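Local coordinates for protein phosphinothricin N-acetyltransferase (PDB 5DWM) that probably transfers an acetyl group from acetyl-CoA to an acceptor amine such as phosphinothricin, as a member of the GNAT acetyltransferase family, at residues V11-D14 / A18-E21; K50-F55 / F60-A65; R70-A75 / P98-Q103; A25-A30 / S37-P42. One frame throughout, in Å; residues are numbered along the deposited sequence. Where two conformers were deposited one is given.

Contact 1: V11-D14 / A18-E21; sequences VIRD and ADIE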
# COMPACT_ATOMS: atom_id res chain seq x y z
N VAL A 11 0.49 -21.70 22.88
CA VAL A 11 -0.77 -21.05 23.21
C VAL A 11 -0.78 -19.66 22.57
O VAL A 11 0.23 -18.96 22.61
CB VAL A 11 -0.95 -20.92 24.74
CG1 VAL A 11 -2.30 -20.32 25.08
CG2 VAL A 11 -0.78 -22.27 25.40
N ILE A 12 -1.92 -19.26 22.00
CA ILE A 12 -2.09 -17.92 21.43
C ILE A 12 -2.76 -17.03 22.48
O ILE A 12 -3.79 -17.40 23.06
CB ILE A 12 -2.93 -17.96 20.14
CG1 ILE A 12 -2.35 -18.95 19.12
CG2 ILE A 12 -3.04 -16.56 19.53
CD1 ILE A 12 -0.92 -18.71 18.77
N ARG A 13 -2.18 -15.84 22.71
CA ARG A 13 -2.76 -14.89 23.66
C ARG A 13 -2.50 -13.47 23.16
O ARG A 13 -1.71 -13.24 22.25
CB ARG A 13 -2.17 -15.06 25.06
CG ARG A 13 -0.68 -14.77 25.13
CD ARG A 13 -0.19 -14.66 26.57
NE ARG A 13 1.27 -14.65 26.65
CZ ARG A 13 2.03 -13.58 26.41
NH1 ARG A 13 1.45 -12.43 26.08
NH2 ARG A 13 3.35 -13.66 26.51
N ASP A 14 -3.17 -12.51 23.80
CA ASP A 14 -2.94 -11.11 23.48
C ASP A 14 -1.53 -10.69 23.86
O ASP A 14 -1.00 -11.09 24.90
CB ASP A 14 -3.92 -10.22 24.23
CG ASP A 14 -5.33 -10.26 23.67
OD1 ASP A 14 -5.49 -10.40 22.44
OD2 ASP A 14 -6.28 -10.13 24.46
N ALA A 18 5.30 -6.39 28.13
CA ALA A 18 6.44 -7.20 28.52
C ALA A 18 6.98 -8.05 27.37
O ALA A 18 8.14 -8.48 27.42
CB ALA A 18 6.06 -8.11 29.69
N ASP A 19 6.17 -8.29 26.33
CA ASP A 19 6.60 -9.10 25.20
C ASP A 19 7.46 -8.34 24.20
O ASP A 19 7.99 -8.96 23.27
CB ASP A 19 5.39 -9.64 24.42
CG ASP A 19 4.47 -10.49 25.28
OD1 ASP A 19 4.97 -11.20 26.17
OD2 ASP A 19 3.23 -10.44 25.04
N ILE A 20 7.64 -7.02 24.37
CA ILE A 20 8.31 -6.21 23.35
C ILE A 20 9.75 -6.65 23.14
O ILE A 20 10.27 -6.61 22.02
CB ILE A 20 8.20 -4.71 23.70
CG1 ILE A 20 6.87 -4.14 23.22
CG2 ILE A 20 9.37 -3.91 23.10
CD1 ILE A 20 6.74 -4.08 21.71
N GLU A 21 10.42 -7.07 24.22
CA GLU A 21 11.83 -7.46 24.08
C GLU A 21 11.98 -8.64 23.12
O GLU A 21 12.81 -8.61 22.20
CB GLU A 21 12.44 -7.77 25.44
CG GLU A 21 13.84 -8.33 25.33
CD GLU A 21 14.49 -8.54 26.67
OE1 GLU A 21 15.27 -7.66 27.09
OE2 GLU A 21 14.21 -9.57 27.31
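Arg13 reaches from the edge strand 11-14 and meets Asp19 of segment 18-21 in an end-on, two-nitrogen salt bridge. Arg13 NH1 lies 2.9 Å from Asp19 OD2, which takes it on its syn lone pair. Arg13 NH2 lies 3.0 Å from Asp19 OD1 and gives the straighter bond, with an N-H...O angle of 174°. OD1 is also met on its syn side, but tilted out of the carboxylate plane, in keeping with the 35° turn between the two flat groups. The carboxylate stays at the edge of the guanidinium.

The arginine chain sets out between its backbone N and carbonyl carbon (chi1 64°) and then runs extended to NE, which carries the charge across a gap that the backbones leave wide: the nearest CA atoms, those of Asp14 and Asp19, are 9.9 Å apart. Arg13 NH1 also bonds Asp14 O at 3.0 Å, a more bent bond that ties the guanidinium back to its own strand. Arg13 NE forms a salt bridge with Glu66, so the group is gripped through NE, NH1 and NH2 and its rotation is fixed. The acid is held as well, since OD2 accepts from the backbone N of Gln16.

The tight part is this buried carboxylate, packed with the guanidinium against Val64 and Val71. On the solvent side stands Arg13, which is partly exposed. Asp14 turns the other way, to Arg116. The pair thus spans the first strand-to-helix connection of the GNAT fold, between its N-terminal edge strand and the following helix.

Contact 2: K50-F55 / F60-A65; sequences KRFAAF and FPILVA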
# COMPACT_ATOMS: atom_id res chain seq x y z
N LYS A 50 6.61 1.77 20.31
CA LYS A 50 5.82 2.86 19.74
C LYS A 50 4.90 2.36 18.64
O LYS A 50 3.72 2.74 18.58
CB LYS A 50 6.74 3.96 19.21
N ARG A 51 5.42 1.50 17.75
CA ARG A 51 4.61 0.98 16.65
C ARG A 51 3.42 0.18 17.18
O ARG A 51 2.29 0.35 16.72
CB ARG A 51 5.46 0.10 15.74
CG ARG A 51 6.51 0.84 14.94
CD ARG A 51 7.32 -0.13 14.08
NE ARG A 51 8.41 0.58 13.40
CZ ARG A 51 9.24 0.02 12.53
NH1 ARG A 51 9.12 -1.27 12.21
NH2 ARG A 51 10.19 0.74 11.97
N PHE A 52 3.68 -0.70 18.14
CA PHE A 52 2.63 -1.56 18.67
C PHE A 52 1.61 -0.76 19.48
O PHE A 52 0.41 -1.04 19.43
CB PHE A 52 3.24 -2.69 19.49
CG PHE A 52 3.72 -3.86 18.66
CD1 PHE A 52 4.39 -3.65 17.47
CD2 PHE A 52 3.49 -5.16 19.07
CE1 PHE A 52 4.82 -4.71 16.70
CE2 PHE A 52 3.92 -6.23 18.30
CZ PHE A 52 4.58 -6.00 17.12
N ALA A 53 2.06 0.26 20.21
CA ALA A 53 1.12 1.11 20.93
C ALA A 53 0.18 1.83 19.97
O ALA A 53 -1.01 2.02 20.27
CB ALA A 53 1.88 2.11 21.80
N ALA A 54 0.69 2.22 18.80
CA ALA A 54 -0.16 2.86 17.79
C ALA A 54 -1.20 1.89 17.25
O ALA A 54 -2.38 2.24 17.13
CB ALA A 54 0.69 3.47 16.67
N PHE A 55 -0.80 0.65 16.93
CA PHE A 55 -1.77 -0.35 16.47
C PHE A 55 -2.86 -0.57 17.51
O PHE A 55 -4.04 -0.63 17.17
CB PHE A 55 -1.07 -1.67 16.17
CG PHE A 55 -0.06 -1.60 15.08
CD1 PHE A 55 -0.29 -0.85 13.94
CD2 PHE A 55 1.14 -2.30 15.19
CE1 PHE A 55 0.66 -0.79 12.93
CE2 PHE A 55 2.08 -2.25 14.19
CZ PHE A 55 1.84 -1.49 13.05
N PHE A 60 -6.59 -2.41 16.79
CA PHE A 60 -6.26 -3.65 16.10
C PHE A 60 -5.74 -4.70 17.08
O PHE A 60 -5.09 -4.36 18.07
CB PHE A 60 -5.19 -3.39 15.05
CG PHE A 60 -5.71 -2.68 13.82
CD1 PHE A 60 -6.52 -3.35 12.92
CD2 PHE A 60 -5.38 -1.36 13.57
CE1 PHE A 60 -7.02 -2.71 11.79
CE2 PHE A 60 -5.88 -0.70 12.43
CZ PHE A 60 -6.70 -1.39 11.55
N PRO A 61 -6.01 -5.97 16.81
CA PRO A 61 -5.50 -7.04 17.66
C PRO A 61 -4.02 -7.28 17.42
O PRO A 61 -3.52 -7.16 16.30
CB PRO A 61 -6.31 -8.26 17.22
CG PRO A 61 -6.64 -7.98 15.81
CD PRO A 61 -6.88 -6.49 15.73
N ILE A 62 -3.33 -7.64 18.50
CA ILE A 62 -1.91 -7.98 18.47
C ILE A 62 -1.77 -9.25 19.29
O ILE A 62 -2.13 -9.27 20.47
CB ILE A 62 -1.02 -6.87 19.07
CG1 ILE A 62 -1.32 -5.51 18.44
CG2 ILE A 62 0.43 -7.23 18.89
CD1 ILE A 62 -0.64 -4.36 19.16
N LEU A 63 -1.25 -10.30 18.66
CA LEU A 63 -1.24 -11.64 19.23
C LEU A 63 0.18 -12.18 19.32
O LEU A 63 1.04 -11.85 18.50
CB LEU A 63 -2.07 -12.58 18.37
CG LEU A 63 -3.51 -12.18 18.13
CD1 LEU A 63 -4.14 -13.17 17.16
CD2 LEU A 63 -4.29 -12.13 19.44
N VAL A 64 0.41 -13.03 20.32
CA VAL A 64 1.67 -13.73 20.46
C VAL A 64 1.40 -15.22 20.65
O VAL A 64 0.35 -15.62 21.16
CB VAL A 64 2.55 -13.19 21.61
CG1 VAL A 64 2.90 -11.72 21.36
CG2 VAL A 64 1.87 -13.37 22.96
N ALA A 65 2.36 -16.03 20.22
CA ALA A 65 2.35 -17.47 20.47
C ALA A 65 3.41 -17.75 21.52
O ALA A 65 4.56 -17.35 21.36
CB ALA A 65 2.67 -18.24 19.20
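A helix-to-strand connection of the GNAT fold brings the last turns of helix 45-58 onto the start of strand 62-67, and Ile62 is the side chain that fills the angle between them. Its two branches work apart. Ile62 CG2 stands anti to the backbone N and meets CD2 and CE2 of the Phe52 ring obliquely, 3.7 Å from Phe52 CE2. Ile62 CD1 runs along the helix surface instead, 3.5 Å from Phe52 O and 4.0 Å from Phe55 CB. One isoleucine therefore covers two helical residues three positions apart, on the same side of the helix.

Nearer the turn the backbones close in. Phe60 N donates to Phe55 O at 3.1 Å, a hydrogen bond that pins the incoming chain to the helix. The Phe60 ring keeps this oxygen near its edge, while Phe55 sends its own ring elsewhere and has Arg51 O over one face.

Aromatic neighbours close the core: Tyr76 stacks on Phe55 and meets Phe52 edge-to-face, Phe15 packs on Phe52 and Ile62, and Tyr79 meets Phe60 edge-to-face. A helix packed on a mixed central sheet in this way belongs to the alpha/beta core of the GNAT fold.

Contact 3: R70-A75 / P98-Q103; sequences RVLGYA and PDAKGQ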
# COMPACT_ATOMS: atom_id res chain seq x y z
N ARG A 70 8.32 -18.97 26.46
CA ARG A 70 8.98 -18.16 25.44
C ARG A 70 7.95 -17.71 24.42
O ARG A 70 7.11 -18.51 23.99
CB ARG A 70 10.01 -19.00 24.68
CG ARG A 70 11.38 -19.12 25.30
CD ARG A 70 12.30 -19.85 24.33
NE ARG A 70 12.28 -19.25 22.99
CZ ARG A 70 12.76 -19.83 21.90
NH1 ARG A 70 13.31 -21.03 21.98
NH2 ARG A 70 12.70 -19.21 20.72
N VAL A 71 8.05 -16.46 23.98
CA VAL A 71 7.28 -16.01 22.82
C VAL A 71 7.97 -16.49 21.56
O VAL A 71 9.14 -16.18 21.32
CB VAL A 71 7.12 -14.48 22.83
CG1 VAL A 71 6.70 -13.98 21.44
CG2 VAL A 71 6.11 -14.08 23.88
N LEU A 72 7.25 -17.27 20.75
CA LEU A 72 7.80 -17.89 19.56
C LEU A 72 7.41 -17.18 18.27
O LEU A 72 7.98 -17.48 17.21
CB LEU A 72 7.36 -19.35 19.47
CG LEU A 72 7.73 -20.22 20.67
CD1 LEU A 72 7.33 -21.65 20.41
CD2 LEU A 72 9.21 -20.13 20.94
N GLY A 73 6.45 -16.27 18.32
CA GLY A 73 6.02 -15.56 17.13
C GLY A 73 4.94 -14.58 17.52
O GLY A 73 4.41 -14.61 18.64
N TYR A 74 4.62 -13.69 16.58
CA TYR A 74 3.60 -12.69 16.83
C TYR A 74 2.88 -12.36 15.52
O TYR A 74 3.38 -12.63 14.43
CB TYR A 74 4.18 -11.41 17.48
CG TYR A 74 5.12 -10.63 16.59
CD1 TYR A 74 6.48 -10.93 16.57
CD2 TYR A 74 4.66 -9.60 15.78
CE1 TYR A 74 7.35 -10.22 15.78
CE2 TYR A 74 5.53 -8.88 14.97
CZ TYR A 74 6.88 -9.20 14.97
OH TYR A 74 7.76 -8.50 14.17
N ALA A 75 1.69 -11.79 15.66
CA ALA A 75 0.88 -11.41 14.52
C ALA A 75 0.06 -10.19 14.90
O ALA A 75 -0.36 -10.04 16.05
CB ALA A 75 -0.05 -12.54 14.07
N PRO A 98 13.26 -17.74 14.49
CA PRO A 98 13.93 -18.69 13.58
C PRO A 98 13.91 -20.12 14.07
O PRO A 98 13.70 -21.04 13.28
CB PRO A 98 15.36 -18.13 13.50
CG PRO A 98 15.21 -16.68 13.77
CD PRO A 98 14.12 -16.58 14.80
N ASP A 99 14.10 -20.33 15.37
CA ASP A 99 14.13 -21.70 15.87
C ASP A 99 12.74 -22.30 16.08
O ASP A 99 12.64 -23.44 16.52
CB ASP A 99 14.96 -21.78 17.16
CG ASP A 99 14.48 -20.83 18.23
OD1 ASP A 99 13.85 -19.80 17.89
OD2 ASP A 99 14.73 -21.12 19.42
N ALA A 100 11.68 -21.56 15.75
CA ALA A 100 10.32 -22.05 15.88
C ALA A 100 9.65 -22.28 14.53
O ALA A 100 8.46 -22.58 14.48
CB ALA A 100 9.48 -21.11 16.75
N LYS A 101 10.39 -22.14 13.43
CA LYS A 101 9.77 -22.27 12.12
C LYS A 101 9.52 -23.74 11.79
O LYS A 101 10.20 -24.64 12.28
CB LYS A 101 10.63 -21.58 11.06
CG LYS A 101 10.57 -20.06 11.17
CD LYS A 101 11.55 -19.35 10.25
CE LYS A 101 11.42 -17.84 10.39
NZ LYS A 101 12.41 -17.12 9.55
N GLY A 102 8.50 -23.97 10.96
CA GLY A 102 8.11 -25.31 10.60
C GLY A 102 7.33 -26.06 11.65
O GLY A 102 7.16 -27.27 11.53
N GLN A 103 6.82 -25.36 12.67
CA GLN A 103 6.12 -26.00 13.78
C GLN A 103 4.64 -25.65 13.81
O GLN A 103 3.97 -25.92 14.81
CB GLN A 103 6.79 -25.65 15.10
CG GLN A 103 8.23 -26.12 15.20
CD GLN A 103 8.89 -25.75 16.51
OE1 GLN A 103 8.21 -25.52 17.52
NE2 GLN A 103 10.21 -25.69 16.51
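The Arg70 guanidinium carries Leu72 CD2 over one face, 3.5 Å from the plane and off its centre, and the carboxylate of Asp99 at its edge. The two flat groups lie almost in one plane, 14° apart, and meet end-on. Arg70 NH1 lies 2.9 Å from Asp99 OD2. Arg70 NH2 is shared between both oxygens, at 3.1 Å from Asp99 OD1 and 3.1 Å from Asp99 OD2, so OD2 takes two donors. All three approaches come on the syn side, and the bond from NH2 to OD1 is the straightest, at 157°.

The arginine gets there by a bend at chi3 (52°), which folds its chain over toward the loop, while Asp99 swings CG between its own N and carbonyl carbon. Beneath this outer pair, Leu72 CB rests on Ala100 CB at 3.9 Å. Here the strand and loop backbones come closest, with the CA atoms of Leu72 and Ala100 6.1 Å apart, and Leu72 also makes a backbone bond to Ala97.

Ala100 opens a type II turn to Gln103, in which Gly102 has a positive phi. Gly102 and Gln103 belong to the acetyl-CoA site, as do Ile94 and Ile96 on the strand before the loop; no cofactor is bound to this chain in the model. The charged pair lies at an exposed rim and the apolar pair below it is buried. The chemistry is thus a solvent-side salt bridge over a small apolar contact; together they hold the 98-103 loop, which carries two acetyl-CoA-site residues, to strand 70-79.

Contact 4: A25-A30 / S37-P42; sequences AIYTQA and SYEIEP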
# COMPACT_ATOMS: atom_id res chain seq x y z
N ALA A 25 13.48 -8.96 19.24
CA ALA A 25 14.50 -9.93 18.85
C ALA A 25 14.06 -10.76 17.64
O ALA A 25 14.86 -11.01 16.72
CB ALA A 25 14.85 -10.84 20.03
N ILE A 26 12.80 -11.19 17.61
CA ILE A 26 12.29 -11.95 16.47
C ILE A 26 12.34 -11.11 15.20
O ILE A 26 12.81 -11.56 14.15
CB ILE A 26 10.86 -12.44 16.77
CG1 ILE A 26 10.89 -13.49 17.89
CG2 ILE A 26 10.20 -13.02 15.51
CD1 ILE A 26 9.52 -13.91 18.37
N TYR A 27 11.84 -9.88 15.28
CA TYR A 27 11.83 -9.03 14.10
C TYR A 27 13.25 -8.67 13.65
O TYR A 27 13.52 -8.58 12.44
CB TYR A 27 10.98 -7.77 14.35
CG TYR A 27 10.74 -6.96 13.09
CD1 TYR A 27 10.11 -7.53 11.99
CD2 TYR A 27 11.15 -5.64 13.00
CE1 TYR A 27 9.91 -6.81 10.82
CE2 TYR A 27 10.96 -4.90 11.83
CZ TYR A 27 10.33 -5.50 10.75
OH TYR A 27 10.12 -4.80 9.60
N THR A 28 14.17 -8.49 14.61
CA THR A 28 15.56 -8.20 14.25
C THR A 28 16.13 -9.29 13.35
O THR A 28 16.76 -9.00 12.33
CB THR A 28 16.40 -8.04 15.53
OG1 THR A 28 16.02 -6.82 16.19
CG2 THR A 28 17.90 -8.02 15.21
N GLN A 29 15.92 -10.56 13.72
CA GLN A 29 16.41 -11.65 12.88
C GLN A 29 15.74 -11.65 11.51
O GLN A 29 16.40 -11.90 10.49
CB GLN A 29 16.21 -13.00 13.59
CG GLN A 29 17.12 -13.19 14.78
CD GLN A 29 18.55 -12.80 14.47
OE1 GLN A 29 19.16 -13.33 13.53
NE2 GLN A 29 19.09 -11.85 15.23
N ALA A 30 14.43 -11.39 11.46
CA ALA A 30 13.74 -11.29 10.18
C ALA A 30 14.35 -10.19 9.30
O ALA A 30 14.56 -10.40 8.10
CB ALA A 30 12.26 -11.01 10.41
N SER A 37 10.57 -8.73 5.37
CA SER A 37 10.63 -7.33 5.76
C SER A 37 11.44 -6.54 4.75
O SER A 37 12.52 -6.97 4.32
CB SER A 37 11.31 -7.20 7.13
OG SER A 37 11.51 -5.83 7.45
N TYR A 38 10.91 -5.38 4.37
CA TYR A 38 11.64 -4.45 3.51
C TYR A 38 12.41 -3.39 4.31
O TYR A 38 12.89 -2.42 3.72
CB TYR A 38 10.71 -3.80 2.47
CG TYR A 38 10.39 -4.68 1.28
CD1 TYR A 38 10.54 -6.07 1.32
CD2 TYR A 38 9.93 -4.11 0.09
CE1 TYR A 38 10.24 -6.87 0.21
CE2 TYR A 38 9.62 -4.89 -1.01
CZ TYR A 38 9.76 -6.26 -0.95
OH TYR A 38 9.45 -7.03 -2.06
N GLU A 39 12.53 -3.57 5.62
CA GLU A 39 13.47 -2.76 6.39
C GLU A 39 14.86 -3.37 6.32
O GLU A 39 15.02 -4.57 6.08
CB GLU A 39 13.00 -2.62 7.84
CG GLU A 39 11.67 -1.90 7.95
CD GLU A 39 11.32 -1.50 9.38
OE1 GLU A 39 10.64 -2.29 10.06
OE2 GLU A 39 11.72 -0.40 9.82
N ILE A 40 15.87 -2.53 6.49
CA ILE A 40 17.27 -2.94 6.44
C ILE A 40 17.92 -2.89 7.81
O ILE A 40 18.69 -3.78 8.17
CB ILE A 40 18.05 -2.07 5.43
CG1 ILE A 40 17.32 -1.99 4.10
CG2 ILE A 40 19.48 -2.60 5.28
CD1 ILE A 40 17.03 -3.30 3.49
N GLU A 41 17.59 -1.87 8.61
CA GLU A 41 18.16 -1.70 9.93
C GLU A 41 17.13 -2.09 10.97
O GLU A 41 16.04 -1.49 11.00
CB GLU A 41 18.56 -0.24 10.11
CG GLU A 41 19.13 0.12 11.45
CD GLU A 41 19.41 1.60 11.56
OE1 GLU A 41 19.77 2.21 10.53
OE2 GLU A 41 19.24 2.16 12.66
N PRO A 42 17.40 -3.08 11.83
CA PRO A 42 16.42 -3.50 12.84
C PRO A 42 16.01 -2.34 13.73
O PRO A 42 16.88 -1.60 14.23
CB PRO A 42 17.19 -4.57 13.64
CG PRO A 42 18.18 -5.11 12.68
CD PRO A 42 18.60 -3.93 11.83
O HOH W 1 12.14 -10.80 6.75
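Tyr27 OH is caught between two side chains of the loop 37-42 and plays both roles, donating to Glu39 OE1 at a short 2.6 Å and accepting from Ser37 OG at 2.8 Å. Glu39 OE1 lies in the plane of the phenol ring, at its edge, and uses its anti lone pair, the one turned away from OE2. The carboxylate is turned 40° from the ring, and the glutamate and tyrosine chains cross at about a right angle. Ser37 OG sits oblique to the ring.

Tyr27 aims its ring at the loop because CG stands anti to the backbone N (chi1 -170°). Ser37 OG in turn accepts from Glu39 N at 3.1 Å, closing an ST turn, so the serine hydroxyl joins the phenol to the loop backbone. A water adds another link, held by Ala30 O and Ser37 N. Farther along, Pro42 packs its CB 3.6 Å from Thr28 OG1 and its CB and CG on Thr28 CG2, while OG1 is hydrogen-bonded to Thr24 O.

Glu39 OE1 also forms a salt bridge with Arg51, and Tyr95 meets the Tyr27 ring edge-to-face. At the subunit boundary, Tyr38 meets Tyr86 of the second subunit. The buried phenol has both a donor and an acceptor partner, and the Arg51 charge would be expected to stabilise Glu39 as an anion. The chemistry implies a chain of hydrogen bonds, Ser37 to Tyr27 to Glu39, within a buried junction, fixing the loop against helix 20-33.

Along the chain the contacts come in the order 1, 4, 2, 3, each closing before the next opens. Contacts 1, 2 and 3 all reach the mixed sheet, through the neighbouring strands 11-14, 62-67 and 70-79, and probable backbone hydrogen bonds join contact 2 to each of the other two. Contacts 1 and 2 have centres about 10 Å apart; contacts 2 and 3 are about 17 Å apart. Contact 4 shares helix 20-33 with contact 1, about 18 Å away, meets contact 2 through Arg51 and Glu39, and touches contact 3 where Tyr74 packs on Tyr27. Contact 3 alone includes acetyl-CoA-site residues; the others pack the helices and strands beside it.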